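Local coordinates for protein phenolic acid decarboxylase (Sedimentibacter hydroxybenzoicus, PDB 7AE5) that catalyses the reversible, non-oxidative decarboxylation of 4-hydroxybenzoate and 3,4-dihydroxybenzoate, using prenylated FMN and manganese, under anaerobic conditions, at residues S415-C420 and K437-A442. Numbering follows the deposited sequence.
Sequences SIIENC and KMIIDA. With RB (rubidium ion), chain Q.
Ile416 and Met438 run alongside each other in the same direction from a non-hydrogen-bonded antiparallel pair. Ile416 CD1 touches Met438 CG at 3.5 Å. Met438 has CG anti to its backbone N (chi1 -163°), which brings CG beside that methyl; beyond CG the chain departs from Ile416. The other face carries Ser415, Ile417, Lys437 and Ile439. There Ile417 CD1 meets Ile439 CD1 at 3.7 Å, the two side chains slanting across each other. Ile439 also packs on Ala369 and Phe370 of helix 364-372. Backbone hydrogen bonds join Ser415 to Ile439 and Ile417 to Lys437, two per pair. Residues 415-418 belong to strand 414-421, outermost within this chain in the five-stranded mixed sheet of the UbiD C-terminal domain. Ser415 and Ile417 pack on Ile417 and Ser415 of a neighbouring subunit. After the corner at Asn419, Cys420 CB lies 3.6 Å from Lys437 CG, and Cys420 SG is 3.7 Å from Lys437 CG. Lys437 bends at chi2 (-70°), which turns the chain at CD; CE beyond it also touches Cys420 CB, at 3.8 Å. Its NZ is ringed by the carbonyls of Met379, Ser382 and Pro421 and by His435 ND1, four acceptors for at most three N-H. Asp441 O binds rubidium at 2.5 Å, with Arg407 O, Asp413 OD1 and Thr443 O.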
ATOM      1  N   SER C 415       5.450   6.770   6.448  1.00 34.13           N
ATOM      2  CA  SER C 415       5.556   5.326   6.611  1.00 34.91           C
ATOM      3  C   SER C 415       4.479   4.823   7.560  1.00 34.04           C
ATOM      4  O   SER C 415       4.345   5.330   8.678  1.00 33.58           O
ATOM      5  CB  SER C 415       6.939   4.940   7.132  1.00 36.60           C
ATOM      6  OG  SER C 415       7.894   5.023   6.091  1.00 37.87           O
ATOM      7  N   ILE C 416       3.734   3.814   7.118  1.00 36.63           N
ATOM      8  CA  ILE C 416       2.654   3.204   7.886  1.00 36.26           C
ATOM      9  C   ILE C 416       3.077   1.782   8.234  1.00 37.04           C
ATOM     10  O   ILE C 416       3.274   0.953   7.337  1.00 37.60           O
ATOM     11  CB  ILE C 416       1.336   3.211   7.095  1.00 36.04           C
ATOM     12  CG1 ILE C 416       0.914   4.643   6.759  1.00 35.50           C
ATOM     13  CG2 ILE C 416       0.245   2.512   7.866  1.00 36.21           C
ATOM     14  CD1 ILE C 416       0.522   5.455   7.964  1.00 35.07           C
ATOM     15  N   ILE C 417       3.213   1.494   9.528  1.00 34.59           N
ATOM     16  CA  ILE C 417       3.750   0.218  10.003  1.00 35.35           C
ATOM     17  C   ILE C 417       2.714  -0.445  10.904  1.00 35.14           C
ATOM     18  O   ILE C 417       2.377   0.091  11.966  1.00 34.78           O
ATOM     19  CB  ILE C 417       5.081   0.405  10.744  1.00 35.92           C
ATOM     20  CG1 ILE C 417       6.032   1.269   9.916  1.00 36.37           C
ATOM     21  CG2 ILE C 417       5.717  -0.943  11.045  1.00 36.72           C
ATOM     22  CD1 ILE C 417       6.969   2.113  10.748  1.00 36.60           C
ATOM     23  N   GLU C 418       2.240  -1.620  10.498  1.00 54.44           N
ATOM     24  CA  GLU C 418       1.157  -2.309  11.186  1.00 54.44           C
ATOM     25  C   GLU C 418       1.678  -3.252  12.269  1.00 54.89           C
ATOM     26  O   GLU C 418       2.841  -3.665  12.269  1.00 55.34           O
ATOM     27  CB  GLU C 418       0.311  -3.104  10.191  1.00 54.59           C
ATOM     28  CG  GLU C 418      -0.371  -2.262   9.134  1.00 54.30           C
ATOM     29  CD  GLU C 418      -1.487  -3.011   8.436  1.00 54.58           C
ATOM     30  OE1 GLU C 418      -1.742  -4.178   8.805  1.00 54.91           O
ATOM     31  OE2 GLU C 418      -2.109  -2.430   7.521  1.00 54.57           O
ATOM     32  N   ASN C 419       0.781  -3.585  13.201  1.00 39.60           N
ATOM     33  CA  ASN C 419       1.011  -4.624  14.208  1.00 40.06           C
ATOM     34  C   ASN C 419       2.210  -4.305  15.102  1.00 40.22           C
ATOM     35  O   ASN C 419       2.999  -5.184  15.454  1.00 40.75           O
ATOM     36  CB  ASN C 419       1.170  -5.997  13.553  1.00 40.52           C
ATOM     37  CG  ASN C 419       0.567  -7.104  14.385  1.00 40.87           C
ATOM     38  OD1 ASN C 419      -0.502  -6.937  14.975  1.00 40.76           O
ATOM     39  ND2 ASN C 419       1.245  -8.247  14.437  1.00 41.39           N
ATOM     40  N   CYS C 420       2.338  -3.046  15.476  1.00 35.38           N
ATOM     41  CA  CYS C 420       3.333  -2.567  16.421  1.00 35.40           C
ATOM     42  C   CYS C 420       2.728  -2.487  17.813  1.00 35.30           C
ATOM     43  O   CYS C 420       1.509  -2.581  17.980  1.00 35.25           O
ATOM     44  CB  CYS C 420       3.850  -1.201  15.973  1.00 34.92           C
ATOM     45  SG  CYS C 420       4.843  -1.267  14.473  1.00 35.35           S
ATOM     46  N   LYS C 437       1.788   2.325  13.387  1.00 39.34           N
ATOM     47  CA  LYS C 437       2.576   3.533  13.579  1.00 39.92           C
ATOM     48  C   LYS C 437       2.618   4.365  12.305  1.00 35.72           C
ATOM     49  O   LYS C 437       2.525   3.843  11.189  1.00 30.40           O
ATOM     50  CB  LYS C 437       4.001   3.184  14.010  1.00 36.17           C
ATOM     51  CG  LYS C 437       4.093   2.278  15.226  1.00 38.72           C
ATOM     52  CD  LYS C 437       3.668   2.986  16.498  1.00 45.55           C
ATOM     53  CE  LYS C 437       4.063   2.184  17.730  1.00 45.49           C
ATOM     54  NZ  LYS C 437       3.609   2.833  18.990  1.00 48.52           N
ATOM     55  N   MET C 438       2.768   5.677  12.482  1.00 43.17           N
ATOM     56  CA  MET C 438       2.917   6.609  11.372  1.00 39.95           C
ATOM     57  C   MET C 438       4.159   7.455  11.600  1.00 39.17           C
ATOM     58  O   MET C 438       4.227   8.217  12.570  1.00 43.31           O
ATOM     59  CB  MET C 438       1.681   7.500  11.211  1.00 43.07           C
ATOM     60  CG  MET C 438       1.619   8.188   9.856  1.00 38.82           C
ATOM     61  SD  MET C 438       0.280   9.380   9.647  1.00 40.99           S
ATOM     62  CE  MET C 438      -0.430   9.419  11.286  1.00 47.61           C
ATOM     63  N   ILE C 439       5.137   7.312  10.712  1.00 33.68           N
ATOM     64  CA  ILE C 439       6.358   8.107  10.729  1.00 32.21           C
ATOM     65  C   ILE C 439       6.288   9.101   9.580  1.00 31.45           C
ATOM     66  O   ILE C 439       6.018   8.716   8.436  1.00 28.77           O
ATOM     67  CB  ILE C 439       7.611   7.222  10.609  1.00 28.00           C
ATOM     68  CG1 ILE C 439       7.661   6.197  11.742  1.00 28.53           C
ATOM     69  CG2 ILE C 439       8.869   8.073  10.598  1.00 27.03           C
ATOM     70  CD1 ILE C 439       8.783   5.193  11.584  1.00 24.86           C
ATOM     71  N   ILE C 440       6.531  10.373   9.880  1.00 31.11           N
ATOM     72  CA  ILE C 440       6.489  11.440   8.886  1.00 31.00           C
ATOM     73  C   ILE C 440       7.853  12.112   8.863  1.00 29.70           C
ATOM     74  O   ILE C 440       8.283  12.691   9.869  1.00 31.20           O
ATOM     75  CB  ILE C 440       5.379  12.459   9.185  1.00 35.26           C
ATOM     76  CG1 ILE C 440       4.018  11.765   9.237  1.00 36.55           C
ATOM     77  CG2 ILE C 440       5.363  13.558   8.135  1.00 34.60           C
ATOM     78  CD1 ILE C 440       2.886  12.684   9.622  1.00 40.86           C
ATOM     79  N   ASP C 441       8.532  12.039   7.718  1.00 42.39           N
ATOM     80  CA  ASP C 441       9.867  12.615   7.564  1.00 41.97           C
ATOM     81  C   ASP C 441       9.740  13.996   6.919  1.00 43.74           C
ATOM     82  O   ASP C 441       9.911  14.178   5.709  1.00 43.43           O
ATOM     83  CB  ASP C 441      10.762  11.677   6.753  1.00 39.87           C
ATOM     84  CG  ASP C 441      12.108  12.295   6.420  1.00 40.87           C
ATOM     85  OD1 ASP C 441      12.535  13.217   7.148  1.00 42.27           O
ATOM     86  OD2 ASP C 441      12.745  11.854   5.440  1.00 40.82           O
ATOM     87  N   ALA C 442       9.458  14.991   7.769  1.00 34.99           N
ATOM     88  CA  ALA C 442       9.355  16.388   7.363  1.00 36.92           C
ATOM     89  C   ALA C 442      10.711  17.078   7.286  1.00 37.03           C
ATOM     90  O   ALA C 442      10.798  18.291   7.516  1.00 38.83           O
ATOM     91  CB  ALA C 442       8.428  17.150   8.314  1.00 39.84           C
TER
HETATM   92 RB    RB Q 501      11.284  14.811   3.777  1.00 48.64          RB
HETATM   93  O   HOH W   1      13.327  13.473   3.552  1.00 33.84           O